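Local coordinates for protein NAD-dependent dehydrogenase (Rhizobium meliloti, PDB 4Z0P) that reduces glyoxylate and hydroxypyruvate with NADPH as the coenzyme, at residues 101-106 against 231-236; 116-121 against 277-282; 239-244 against 260-265; 246-251 against 270-275. One frame throughout, in Å; residues are numbered along the deposited sequence.

Contacts 1 to 4 lie around the parallel seven-stranded sheet of the Rossmann-type nucleotide-binding domain. Contact 1 joins helix 97-115 to strand 229-232 at the coenzyme. Contact 2 joins the next helix, 118-126, to strand 278-280 at one border of the same sheet; the two centres are about 15 Å apart. Contacts 3 and 4 share helix 241-250 and the long loop between strands 255-258 and 278-280, with centres about 12 Å apart. Along the chain contact 1 closes before contacts 3 and 4 open, and both of these fall between the segments of contact 2. Contact 1 lines the active site, whereas contact 2 binds a separate oxalate together with the second subunit.

Contact 1 of 4, residues 101-106 against 231-236. With NDP (NADPH dihydro-nicotinamide-adenine-dinucleotide phosphate), chain H; OXD (oxalic acid), chain C.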
# COMPACT_ATOMS: atom_id res chain seq x y z
N THR A 101 12.94 -0.03 -5.24
CA THR A 101 11.51 0.10 -5.52
C THR A 101 10.70 -1.01 -4.84
O THR A 101 9.59 -0.78 -4.35
CB THR A 101 11.23 0.24 -7.03
OG1 THR A 101 9.99 0.91 -7.22
CG2 THR A 101 11.23 -1.09 -7.78
N ARG A 102 11.30 -2.18 -4.75
CA ARG A 102 10.68 -3.34 -4.09
C ARG A 102 10.54 -3.12 -2.58
O ARG A 102 9.47 -3.41 -1.99
CB ARG A 102 11.45 -4.60 -4.41
CG ARG A 102 11.29 -5.12 -5.82
CD ARG A 102 12.35 -6.15 -6.16
NE ARG A 102 12.15 -6.73 -7.49
CZ ARG A 102 11.40 -7.81 -7.76
NH1 ARG A 102 10.83 -8.50 -6.78
NH2 ARG A 102 11.28 -8.24 -9.02
N MET A 103 11.59 -2.60 -1.94
CA MET A 103 11.50 -2.30 -0.51
C MET A 103 10.39 -1.29 -0.25
O MET A 103 9.59 -1.46 0.69
CB MET A 103 12.82 -1.80 0.05
CG MET A 103 12.77 -1.49 1.54
SD MET A 103 12.29 -2.90 2.56
CE MET A 103 13.86 -3.76 2.72
N SER A 104 10.33 -0.24 -1.06
CA SER A 104 9.32 0.78 -0.86
C SER A 104 7.92 0.25 -1.01
O SER A 104 7.02 0.68 -0.28
CB SER A 104 9.58 1.98 -1.75
OG SER A 104 10.77 2.64 -1.29
N GLU A 105 7.72 -0.70 -1.91
CA GLU A 105 6.43 -1.40 -2.00
C GLU A 105 6.07 -2.06 -0.68
O GLU A 105 4.95 -1.94 -0.20
CB GLU A 105 6.46 -2.51 -3.04
CG GLU A 105 6.59 -2.07 -4.49
CD GLU A 105 6.94 -3.22 -5.42
OE1 GLU A 105 6.96 -4.38 -4.96
OE2 GLU A 105 7.24 -2.96 -6.61
N TRP A 106 7.02 -2.79 -0.11
CA TRP A 106 6.73 -3.54 1.11
C TRP A 106 6.46 -2.57 2.28
O TRP A 106 5.52 -2.78 3.06
CB TRP A 106 7.89 -4.50 1.44
CG TRP A 106 7.64 -5.38 2.65
CD1 TRP A 106 7.15 -6.64 2.66
CD2 TRP A 106 7.91 -5.04 4.03
NE1 TRP A 106 7.09 -7.13 3.96
CE2 TRP A 106 7.54 -6.16 4.81
CE3 TRP A 106 8.43 -3.92 4.66
CZ2 TRP A 106 7.68 -6.17 6.22
CZ3 TRP A 106 8.58 -3.92 6.05
CH2 TRP A 106 8.20 -5.06 6.81
N ILE A 231 7.62 -1.83 12.58
CA ILE A 231 7.77 -2.45 11.26
C ILE A 231 9.25 -2.59 10.99
O ILE A 231 9.99 -1.59 11.03
CB ILE A 231 7.14 -1.55 10.19
CG1 ILE A 231 5.62 -1.44 10.40
CG2 ILE A 231 7.50 -2.01 8.77
CD1 ILE A 231 5.04 -0.23 9.72
N ASN A 232 9.73 -3.83 10.83
CA ASN A 232 11.16 -4.03 10.58
C ASN A 232 11.45 -4.84 9.33
O ASN A 232 10.98 -5.97 9.19
CB ASN A 232 11.86 -4.69 11.77
CG ASN A 232 13.39 -4.65 11.67
OD1 ASN A 232 13.99 -3.89 10.89
ND2 ASN A 232 14.03 -5.45 12.48
N ALA A 233 12.22 -4.25 8.43
CA ALA A 233 12.73 -4.97 7.26
C ALA A 233 14.23 -4.78 7.07
O ALA A 233 14.75 -5.00 5.97
CB ALA A 233 11.99 -4.57 5.99
N GLY A 234 14.91 -4.41 8.15
CA GLY A 234 16.37 -4.31 8.14
C GLY A 234 16.99 -5.67 8.38
O GLY A 234 17.16 -6.48 7.44
N ARG A 235 17.32 -5.94 9.64
CA ARG A 235 17.82 -7.25 10.03
C ARG A 235 17.25 -7.65 11.36
O ARG A 235 17.04 -6.82 12.24
CB ARG A 235 19.34 -7.20 10.16
CG ARG A 235 20.08 -7.16 8.83
CD ARG A 235 20.03 -8.51 8.18
NE ARG A 235 20.71 -8.58 6.90
CZ ARG A 235 20.16 -8.35 5.72
NH1 ARG A 235 18.89 -7.96 5.60
NH2 ARG A 235 20.89 -8.51 4.63
N GLY A 236 17.03 -8.95 11.51
CA GLY A 236 16.50 -9.52 12.74
C GLY A 236 17.37 -9.32 13.96
O GLY A 236 16.86 -9.11 15.06
PA NDP H . 22.51 2.26 3.46
O1A NDP H . 23.96 1.96 3.82
O2A NDP H . 22.26 3.07 2.23
O5B NDP H . 21.89 3.01 4.70
C5B NDP H . 22.11 2.64 6.05
C4B NDP H . 21.56 3.73 6.93
O4B NDP H . 21.65 3.26 8.27
C3B NDP H . 22.35 5.04 6.87
O3B NDP H . 21.42 6.11 6.99
C2B NDP H . 23.23 4.96 8.10
O2B NDP H . 23.61 6.21 8.65
C1B NDP H . 22.29 4.26 9.04
N9A NDP H . 23.05 3.67 10.17
C8A NDP H . 23.93 2.66 10.18
N7A NDP H . 24.42 2.40 11.37
C5A NDP H . 23.80 3.31 12.18
C6A NDP H . 23.90 3.58 13.56
N6A NDP H . 24.69 2.87 14.40
N1A NDP H . 23.13 4.58 14.08
C2A NDP H . 22.34 5.28 13.25
N3A NDP H . 22.18 5.12 11.93
C4A NDP H . 22.94 4.10 11.46
O3 NDP H . 21.81 0.80 3.43
PN NDP H . 20.47 0.50 2.56
O1N NDP H . 19.45 1.56 2.81
O2N NDP H . 20.82 0.15 1.16
O5D NDP H . 20.07 -0.88 3.25
C5D NDP H . 19.73 -0.90 4.62
C4D NDP H . 19.61 -2.33 5.13
O4D NDP H . 18.39 -2.92 4.68
C3D NDP H . 20.66 -3.31 4.63
O3D NDP H . 21.89 -3.17 5.37
C2D NDP H . 20.03 -4.68 4.82
O2D NDP H . 20.36 -5.21 6.12
C1D NDP H . 18.53 -4.32 4.79
N1N NDP H . 17.82 -4.96 3.68
C2N NDP H . 16.80 -5.88 3.91
C3N NDP H . 16.12 -6.47 2.89
C7N NDP H . 14.92 -7.35 3.11
O7N NDP H . 14.54 -8.05 2.15
N7N NDP H . 14.32 -7.37 4.28
C4N NDP H . 16.50 -6.17 1.49
C5N NDP H . 17.61 -5.19 1.33
C6N NDP H . 18.19 -4.62 2.37
P2B NDP H . 24.72 7.13 7.93
O1X NDP H . 24.01 7.67 6.71
O2X NDP H . 24.97 8.19 8.99
O3X NDP H . 25.88 6.26 7.63
C1 OXD C . 19.52 -7.85 1.27
C2 OXD C . 18.57 -8.83 1.80
O3 OXD C . 19.44 -7.48 0.07
O4 OXD C . 18.08 -9.68 1.05
O5 OXD C . 20.40 -7.42 2.04
O6 OXD C . 18.27 -8.80 3.00
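Met103 and Trp106 of helix 97-115 make a buried, apolar contact with Ile231 in strand 229-232 and Ala233 just beyond it, beside the bound NADPH. The Trp106 indole does most of the touching. Trp106 CZ3 reaches Ile231 CG2 at 3.5 Å and Ala233 CB at the same distance. Both methyls approach the ring obliquely. The side chain of Trp106 sets out toward 231-236, with CG anti to the backbone N (chi1 -177°). Its NE1 bonds Thr281 OG1. Met103 SD packs on Ala233 CB at 3.8 Å, and bends at chi2 and chi3 carry CE on to the nicotinamide, 3.5 Å from NADPH C3N. The Ala233 carbonyl takes a hydrogen bond from the carboxamide, NADPH N7N to Ala233 O 2.9 Å. This is the region after an inner strand of a Rossmann-type sheet, where the chain turns off the sheet beside the coenzyme. An Asx turn shapes it: Asn232 OD1 accepts from Gly234 N, while Asn232 ND2 bonds Gln239 OE1. Arg235 then reaches the oxalate. Arg235 NH1 gives a bond to oxalate O6 at 2.8 Å and Arg235 NH2 one to oxalate O5 at 2.9 Å. One face of the guanidinium lies under the ribose hydroxyl O2D of NADPH. NH1 also bonds Gly234 O, and NE makes a salt bridge to Asp78, which would fix the rotation of the group. An alanine in place of Arg235 would probably leave the oxalate without these donors and Asp78 without its mate. Helix 97-115 also meets the second subunit, where Glu105 pairs with Arg116 of that chain.

Contact 2 of 4, residues 116-121 against 277-282. With OXD (oxalic acid), chain D.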
# COMPACT_ATOMS: atom_id res chain seq x y z
N ARG A 116 -5.04 1.37 7.72
CA ARG A 116 -6.39 1.03 7.28
C ARG A 116 -7.01 -0.16 8.04
O ARG A 116 -8.04 -0.68 7.66
CB ARG A 116 -6.40 0.82 5.77
CG ARG A 116 -5.99 2.04 4.94
CD ARG A 116 -6.82 3.31 5.17
NE ARG A 116 -8.18 3.05 4.73
CZ ARG A 116 -8.79 3.64 3.70
NH1 ARG A 116 -8.25 4.65 3.04
NH2 ARG A 116 -9.99 3.21 3.36
N GLN A 117 -6.42 -0.52 9.16
CA GLN A 117 -7.03 -1.43 10.15
C GLN A 117 -7.40 -2.75 9.48
O GLN A 117 -8.45 -3.34 9.72
CB GLN A 117 -8.25 -0.78 10.80
CG GLN A 117 -7.90 0.56 11.41
CD GLN A 117 -9.08 1.23 12.07
OE1 GLN A 117 -9.38 0.97 13.23
NE2 GLN A 117 -9.75 2.09 11.33
N HIS A 118 -6.48 -3.23 8.66
CA HIS A 118 -6.75 -4.42 7.85
C HIS A 118 -7.07 -5.63 8.71
O HIS A 118 -8.03 -6.35 8.40
CB HIS A 118 -5.58 -4.72 6.93
CG HIS A 118 -5.78 -5.94 6.11
ND1 HIS A 118 -6.70 -5.99 5.08
CD2 HIS A 118 -5.21 -7.16 6.16
CE1 HIS A 118 -6.66 -7.18 4.52
NE2 HIS A 118 -5.76 -7.91 5.15
N ARG A 119 -6.31 -5.85 9.78
CA ARG A 119 -6.61 -7.01 10.64
C ARG A 119 -7.98 -6.93 11.32
O ARG A 119 -8.68 -7.94 11.40
CB ARG A 119 -5.47 -7.33 11.61
CG ARG A 119 -4.32 -8.10 10.91
CD ARG A 119 -4.61 -9.60 10.72
NE ARG A 119 -3.54 -10.36 10.03
CZ ARG A 119 -2.38 -10.71 10.59
NH1 ARG A 119 -2.12 -10.36 11.84
NH2 ARG A 119 -1.48 -11.40 9.91
N ALA A 120 -8.38 -5.74 11.75
CA ALA A 120 -9.73 -5.54 12.30
C ALA A 120 -10.82 -5.88 11.29
O ALA A 120 -11.78 -6.57 11.62
CB ALA A 120 -9.91 -4.14 12.83
N TYR A 121 -10.67 -5.39 10.05
CA TYR A 121 -11.64 -5.68 9.01
C TYR A 121 -11.63 -7.14 8.61
O TYR A 121 -12.67 -7.71 8.32
CB TYR A 121 -11.45 -4.75 7.80
CG TYR A 121 -11.96 -3.36 8.03
CD1 TYR A 121 -13.31 -3.12 8.29
CD2 TYR A 121 -11.12 -2.27 7.94
CE1 TYR A 121 -13.80 -1.82 8.46
CE2 TYR A 121 -11.60 -0.98 8.15
CZ TYR A 121 -12.94 -0.76 8.38
OH TYR A 121 -13.42 0.52 8.54
N ASN A 277 -2.13 -9.18 15.53
CA ASN A 277 -1.73 -7.92 14.89
C ASN A 277 -0.27 -7.92 14.45
O ASN A 277 0.35 -6.86 14.40
CB ASN A 277 -2.05 -6.72 15.80
CG ASN A 277 -3.53 -6.54 16.04
OD1 ASN A 277 -4.31 -6.39 15.09
ND2 ASN A 277 -3.95 -6.56 17.32
N VAL A 278 0.25 -9.10 14.09
CA VAL A 278 1.57 -9.24 13.50
C VAL A 278 1.48 -9.81 12.12
O VAL A 278 0.83 -10.84 11.91
CB VAL A 278 2.52 -10.15 14.33
CG1 VAL A 278 3.89 -10.20 13.68
CG2 VAL A 278 2.65 -9.61 15.75
N TYR A 279 2.13 -9.14 11.17
CA TYR A 279 2.29 -9.64 9.81
C TYR A 279 3.67 -10.22 9.63
O TYR A 279 4.66 -9.51 9.80
CB TYR A 279 2.13 -8.54 8.79
CG TYR A 279 0.77 -7.92 8.76
CD1 TYR A 279 -0.30 -8.59 8.20
CD2 TYR A 279 0.53 -6.70 9.35
CE1 TYR A 279 -1.56 -8.01 8.14
CE2 TYR A 279 -0.74 -6.11 9.34
CZ TYR A 279 -1.79 -6.77 8.74
OH TYR A 279 -3.01 -6.19 8.69
N VAL A 280 3.75 -11.49 9.29
CA VAL A 280 5.06 -12.15 9.08
C VAL A 280 5.27 -12.39 7.58
O VAL A 280 4.42 -12.99 6.92
CB VAL A 280 5.11 -13.53 9.80
CG1 VAL A 280 6.35 -14.34 9.43
CG2 VAL A 280 5.01 -13.34 11.30
N THR A 281 6.43 -11.97 7.08
CA THR A 281 6.89 -12.33 5.76
C THR A 281 8.28 -12.92 5.86
O THR A 281 9.05 -12.55 6.76
CB THR A 281 6.81 -11.16 4.74
OG1 THR A 281 7.41 -9.97 5.29
CG2 THR A 281 5.36 -10.90 4.32
N PRO A 282 8.61 -13.86 4.95
CA PRO A 282 9.85 -14.66 5.13
C PRO A 282 11.08 -14.03 4.49
O PRO A 282 11.70 -14.60 3.57
CB PRO A 282 9.46 -15.99 4.50
CG PRO A 282 8.53 -15.58 3.37
CD PRO A 282 7.68 -14.52 4.00
C1 OXD D . -5.32 -11.44 5.46
C2 OXD D . -4.84 -10.96 6.75
O3 OXD D . -5.53 -12.66 5.31
O4 OXD D . -3.94 -10.10 6.76
O5 OXD D . -5.51 -10.61 4.55
O6 OXD D . -5.34 -11.41 7.79
O HOH W 1 1.32 -12.91 9.07
O HOH W 2 -3.77 -4.32 10.42
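His118 and Arg119 hold an oxalate beside Tyr279. His118 NE2 donates to oxalate O5 at 2.8 Å, almost straight at 166°. Arg119 NE donates to oxalate O6 at 3.1 Å and weakly to oxalate O4, so the ligand sits at the edge of the guanidinium. One face of the same group lies against the Tyr279 ring in an off-centre cation-pi contact, with CZ of Arg119 4.3 Å from the ring centroid of Tyr279. The two planes are 42° apart. The far end of the guanidinium grips one backbone oxygen: Arg119 NH1 and NH2 reach Val278 O at 3.0 Å and 3.1 Å. Both come from the same face of that carbonyl plane. CG of Arg119 is beside the backbone N (chi1 -79°) and packs on Tyr279 OH at 3.2 Å. An alanine in place of Arg119 would probably cost the oxalate one NE donor, leave Val278 O without this double grip and leave Glu122 of the second subunit without its salt-bridge mate. NH1 is further fixed by Pro276 O. Water 2 bridges Arg119 N and Tyr279 OH. His114 meets Tyr279 edge-to-face. A Schellman motif with Gln117 as its C-prime residue ends helix 97-115, and the chain restarts at once as helix 118-126, with His118 and Arg119 in its first turn. His118 and Arg119 of the second subunit bond the oxalate too. With donors from both subunits, this is an oxalate site at the dimer interface; NADPH is about 13 Å from the Tyr279 side chain at the nearest atoms, so the site is distinct from the coenzyme pocket.

Contact 3 of 4, residues 239-244 against 260-265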
# COMPACT_ATOMS: atom_id res chain seq x y z
N GLN A 239 16.65 -6.50 16.55
CA GLN A 239 15.49 -6.49 17.43
C GLN A 239 15.60 -7.52 18.53
O GLN A 239 16.35 -8.51 18.43
CB GLN A 239 14.20 -6.67 16.63
CG GLN A 239 13.92 -8.09 16.17
CD GLN A 239 13.05 -8.18 14.93
OE1 GLN A 239 12.73 -7.18 14.28
NE2 GLN A 239 12.66 -9.41 14.60
N VAL A 240 14.88 -7.25 19.61
CA VAL A 240 14.79 -8.17 20.75
C VAL A 240 13.38 -8.75 20.72
O VAL A 240 12.43 -8.11 21.19
CB VAL A 240 15.10 -7.48 22.10
CG1 VAL A 240 15.11 -8.49 23.23
CG2 VAL A 240 16.43 -6.76 22.02
N GLU A 241 13.25 -9.94 20.15
CA GLU A 241 11.92 -10.53 19.96
C GLU A 241 11.18 -10.82 21.25
O GLU A 241 9.97 -10.69 21.30
CB GLU A 241 12.01 -11.79 19.09
CG GLU A 241 12.25 -11.38 17.64
CD GLU A 241 12.69 -12.50 16.72
OE1 GLU A 241 12.57 -13.68 17.07
OE2 GLU A 241 13.14 -12.15 15.62
N ALA A 242 11.90 -11.16 22.32
CA ALA A 242 11.24 -11.33 23.61
C ALA A 242 10.49 -10.05 24.01
O ALA A 242 9.40 -10.11 24.58
CB ALA A 242 12.26 -11.72 24.69
N ASP A 243 11.10 -8.89 23.73
CA ASP A 243 10.52 -7.59 24.07
C ASP A 243 9.37 -7.23 23.15
O ASP A 243 8.37 -6.68 23.59
CB ASP A 243 11.57 -6.49 23.99
CG ASP A 243 12.63 -6.58 25.06
OD1 ASP A 243 12.60 -7.48 25.93
OD2 ASP A 243 13.49 -5.68 25.08
N ILE A 244 9.50 -7.54 21.86
CA ILE A 244 8.41 -7.32 20.91
C ILE A 244 7.16 -8.06 21.40
O ILE A 244 6.07 -7.50 21.49
CB ILE A 244 8.76 -7.77 19.47
CG1 ILE A 244 9.89 -6.92 18.87
CG2 ILE A 244 7.54 -7.64 18.58
CD1 ILE A 244 10.42 -7.46 17.54
N VAL A 260 11.97 -9.81 9.07
CA VAL A 260 13.32 -10.29 9.47
C VAL A 260 13.27 -10.70 10.93
O VAL A 260 12.48 -10.14 11.71
CB VAL A 260 14.41 -9.23 9.20
CG1 VAL A 260 14.51 -8.95 7.71
CG2 VAL A 260 14.11 -7.94 9.95
N PHE A 261 14.08 -11.70 11.27
CA PHE A 261 14.03 -12.35 12.57
C PHE A 261 15.43 -12.67 13.09
O PHE A 261 16.35 -12.83 12.32
CB PHE A 261 13.17 -13.62 12.51
CG PHE A 261 11.77 -13.32 12.11
CD1 PHE A 261 10.84 -12.94 13.05
CD2 PHE A 261 11.42 -13.26 10.76
CE1 PHE A 261 9.55 -12.57 12.65
CE2 PHE A 261 10.14 -12.90 10.35
CZ PHE A 261 9.22 -12.55 11.31
N GLU A 262 15.55 -12.73 14.41
CA GLU A 262 16.84 -13.00 15.05
C GLU A 262 17.45 -14.32 14.57
O GLU A 262 18.67 -14.42 14.44
CB GLU A 262 16.71 -13.01 16.58
CG GLU A 262 16.38 -11.67 17.21
CD GLU A 262 16.43 -11.74 18.73
OE1 GLU A 262 17.53 -11.91 19.29
OE2 GLU A 262 15.39 -11.62 19.35
N ARG A 263 16.61 -15.33 14.33
CA ARG A 263 17.05 -16.60 13.78
C ARG A 263 16.13 -16.96 12.62
O ARG A 263 14.92 -17.13 12.83
CB ARG A 263 17.02 -17.71 14.85
CG ARG A 263 18.03 -17.51 15.97
N GLU A 264 16.69 -17.02 11.40
CA GLU A 264 15.91 -17.34 10.21
C GLU A 264 16.39 -18.68 9.66
O GLU A 264 17.59 -18.98 9.79
CB GLU A 264 16.09 -16.27 9.12
CG GLU A 264 15.60 -14.91 9.55
CD GLU A 264 15.82 -13.81 8.53
OE1 GLU A 264 16.29 -14.05 7.40
OE2 GLU A 264 15.50 -12.66 8.88
N PRO A 265 15.51 -19.49 9.09
CA PRO A 265 14.07 -19.24 9.01
C PRO A 265 13.41 -19.25 10.37
O PRO A 265 13.89 -19.94 11.29
CB PRO A 265 13.54 -20.39 8.17
CG PRO A 265 14.57 -21.44 8.24
CD PRO A 265 15.89 -20.75 8.42
O HOH W 3 13.96 -15.61 15.67
O HOH W 4 14.58 -12.17 22.10
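The carboxylates of Glu241 and Glu262 meet tip to tip, their planes 80° apart. Backbone N of Glu262 comes from above the Glu241 carboxylate plane to OE2 of Glu241, at 2.8 Å. Glu241 OE2 also lies at the edge of the Phe261 ring, 3.5 Å from Phe261 CD1. On its anti side Glu241 OE2 takes Gln239 NE2, in the plane of the Gln239 amide, at 3.0 Å. Two donors thus grip Glu241 OE2. Gln239 NE2 gives a second bond to Val260 O, which is tilted 32° from the amide plane. Gln239 OE1 bonds Asn232 ND2.

Glu262 returns the bond. Glu262 OE2 accepts from Glu241 N at 2.8 Å, nearly straight at 170°. Water 4 extends this, giving a proton to Glu262 OE2 and accepting from Ala242 N. Glu241 OE1 and Glu262 OE2 are 4.2 Å apart, a repulsion that the amides at the helix start probably offset. Water 3 links Glu241 OE1 to Arg263 N.

Farther along, Glu264 bonds both Phe261 N and His283 of the oxalate pocket. The reciprocal carboxylate-to-amide bonds tie the N-terminus of helix 241-250, the helix of the beta-alpha-beta unit from strand 229-232 to strand 255-258, to the loop that follows that unit in the Rossmann-type domain.

Contact 4 of 4, residues 246-251 against 270-275; sequences ECLDSG and SRFWDM
Asp249 and Arg271 form a salt bridge, tip to tip. The guanidinium grips the carboxylate end-on, one nitrogen to each oxygen. Arg271 NH2 donates to Asp249 OD1 at 2.9 Å, and Arg271 NH1 to Asp249 OD2, also at 2.9 Å. Both oxygens are met on the syn side, and OD1 uses its syn lone pair. Both bonds are fairly straight, 163° and 160°. The two planes are not quite coplanar, being 31° apart. Both residues are exposed, so solvent probably weakens the pull between the charges.

Inward of this pair the contact is apolar. Met275 CE touches Leu248 CD1 at 3.6 Å and Leu248 CB at 3.7 Å. Met275 is deposited in two conformers, so this touch is established for one conformer and uncertain for the other. Leu248 CD1 also lies at the edge of the Phe272 ring, 4.5 Å from Phe272 CE1, and packs on Val278. Phe272 touches Ile244 and Leu245 of the helix and Val280 of the sheet.

An ST turn sets the loop: Ser270 OG accepts from Phe272 N at 3.1 Å. Trp273, in the same loop, stacks on His128 of the second subunit. Gly251, with positive phi, is the first residue to leave the helix. The salt bridge and the apolar layer beneath it thus fasten the last turns of helix 241-250 to the loop that leads into strand 278-280, the border strand of the Rossmann-type sheet within this chain.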
# COMPACT_ATOMS: atom_id res chain seq x y z
N GLU A 246 6.44 -9.28 24.50
CA GLU A 246 5.97 -8.68 25.76
C GLU A 246 5.16 -7.42 25.50
O GLU A 246 4.10 -7.22 26.10
CB GLU A 246 7.15 -8.29 26.66
CG GLU A 246 7.77 -9.45 27.41
CD GLU A 246 8.43 -8.99 28.70
OE1 GLU A 246 8.28 -9.71 29.71
OE2 GLU A 246 9.09 -7.92 28.68
N CYS A 247 5.66 -6.58 24.59
CA CYS A 247 5.01 -5.32 24.29
C CYS A 247 3.72 -5.48 23.50
O CYS A 247 2.80 -4.70 23.68
CB CYS A 247 5.95 -4.38 23.56
SG CYS A 247 7.26 -3.75 24.64
N LEU A 248 3.66 -6.47 22.60
CA LEU A 248 2.40 -6.78 21.95
C LEU A 248 1.36 -7.31 22.93
O LEU A 248 0.17 -6.94 22.89
CB LEU A 248 2.62 -7.80 20.81
CG LEU A 248 3.37 -7.26 19.59
CD1 LEU A 248 3.94 -8.39 18.75
CD2 LEU A 248 2.48 -6.33 18.75
N ASP A 249 1.81 -8.18 23.83
CA ASP A 249 0.91 -8.75 24.85
C ASP A 249 0.31 -7.67 25.76
O ASP A 249 -0.86 -7.73 26.12
CB ASP A 249 1.65 -9.81 25.68
CG ASP A 249 1.83 -11.11 24.94
OD1 ASP A 249 1.22 -11.34 23.87
OD2 ASP A 249 2.59 -11.94 25.43
N SER A 250 1.11 -6.69 26.13
CA SER A 250 0.68 -5.66 27.07
C SER A 250 -0.04 -4.51 26.39
O SER A 250 -0.72 -3.76 27.05
CB SER A 250 1.89 -5.10 27.81
OG SER A 250 2.69 -4.33 26.94
N GLY A 251 0.15 -4.36 25.08
CA GLY A 251 -0.43 -3.26 24.33
C GLY A 251 0.49 -2.08 24.15
O GLY A 251 0.09 -1.10 23.51
N SER A 270 7.43 -20.47 16.79
CA SER A 270 7.35 -19.05 17.16
C SER A 270 5.91 -18.62 17.37
O SER A 270 5.03 -18.99 16.62
CB SER A 270 7.99 -18.15 16.09
OG SER A 270 7.88 -16.77 16.44
N ARG A 271 5.69 -17.80 18.40
CA ARG A 271 4.39 -17.16 18.57
C ARG A 271 4.02 -16.20 17.45
O ARG A 271 2.83 -15.93 17.27
CB ARG A 271 4.36 -16.41 19.90
CG ARG A 271 4.34 -17.34 21.12
CD ARG A 271 4.19 -16.51 22.39
NE ARG A 271 2.92 -15.77 22.35
CZ ARG A 271 2.67 -14.63 22.99
NH1 ARG A 271 3.60 -14.04 23.73
NH2 ARG A 271 1.47 -14.07 22.87
N PHE A 272 4.99 -15.68 16.70
CA PHE A 272 4.70 -14.62 15.74
C PHE A 272 3.72 -15.07 14.65
O PHE A 272 2.96 -14.26 14.16
CB PHE A 272 5.95 -14.06 15.10
CG PHE A 272 6.80 -13.21 16.01
CD1 PHE A 272 6.27 -12.07 16.62
CD2 PHE A 272 8.11 -13.51 16.21
CE1 PHE A 272 7.05 -11.28 17.41
CE2 PHE A 272 8.91 -12.74 17.03
CZ PHE A 272 8.37 -11.63 17.65
N TRP A 273 3.77 -16.35 14.27
CA TRP A 273 2.92 -16.84 13.19
C TRP A 273 1.43 -16.62 13.46
O TRP A 273 0.66 -16.42 12.51
CB TRP A 273 3.15 -18.32 12.94
CG TRP A 273 4.56 -18.73 12.53
CD1 TRP A 273 5.46 -19.43 13.27
CD2 TRP A 273 5.18 -18.53 11.25
NE1 TRP A 273 6.59 -19.67 12.56
CE2 TRP A 273 6.46 -19.13 11.31
CE3 TRP A 273 4.79 -17.89 10.08
CZ2 TRP A 273 7.34 -19.11 10.24
CZ3 TRP A 273 5.66 -17.89 8.99
CH2 TRP A 273 6.92 -18.49 9.07
N ASP A 274 1.01 -16.75 14.71
CA ASP A 274 -0.41 -16.75 15.09
C ASP A 274 -0.89 -15.47 15.77
O ASP A 274 -2.02 -15.44 16.24
CB ASP A 274 -0.70 -17.90 16.05
CG ASP A 274 -0.54 -19.28 15.42
OD1 ASP A 274 -0.76 -19.44 14.21
OD2 ASP A 274 -0.24 -20.22 16.18
N MET A 275 -0.07 -14.42 15.83
CA MET A 275 -0.51 -13.28 16.59
C MET A 275 -1.39 -12.37 15.80
O MET A 275 -1.14 -12.12 14.63
CB MET A 275 0.66 -12.57 17.16
CG MET A 275 1.10 -13.35 18.35
SD MET A 275 2.67 -12.73 18.80
CE MET A 275 2.13 -11.35 19.82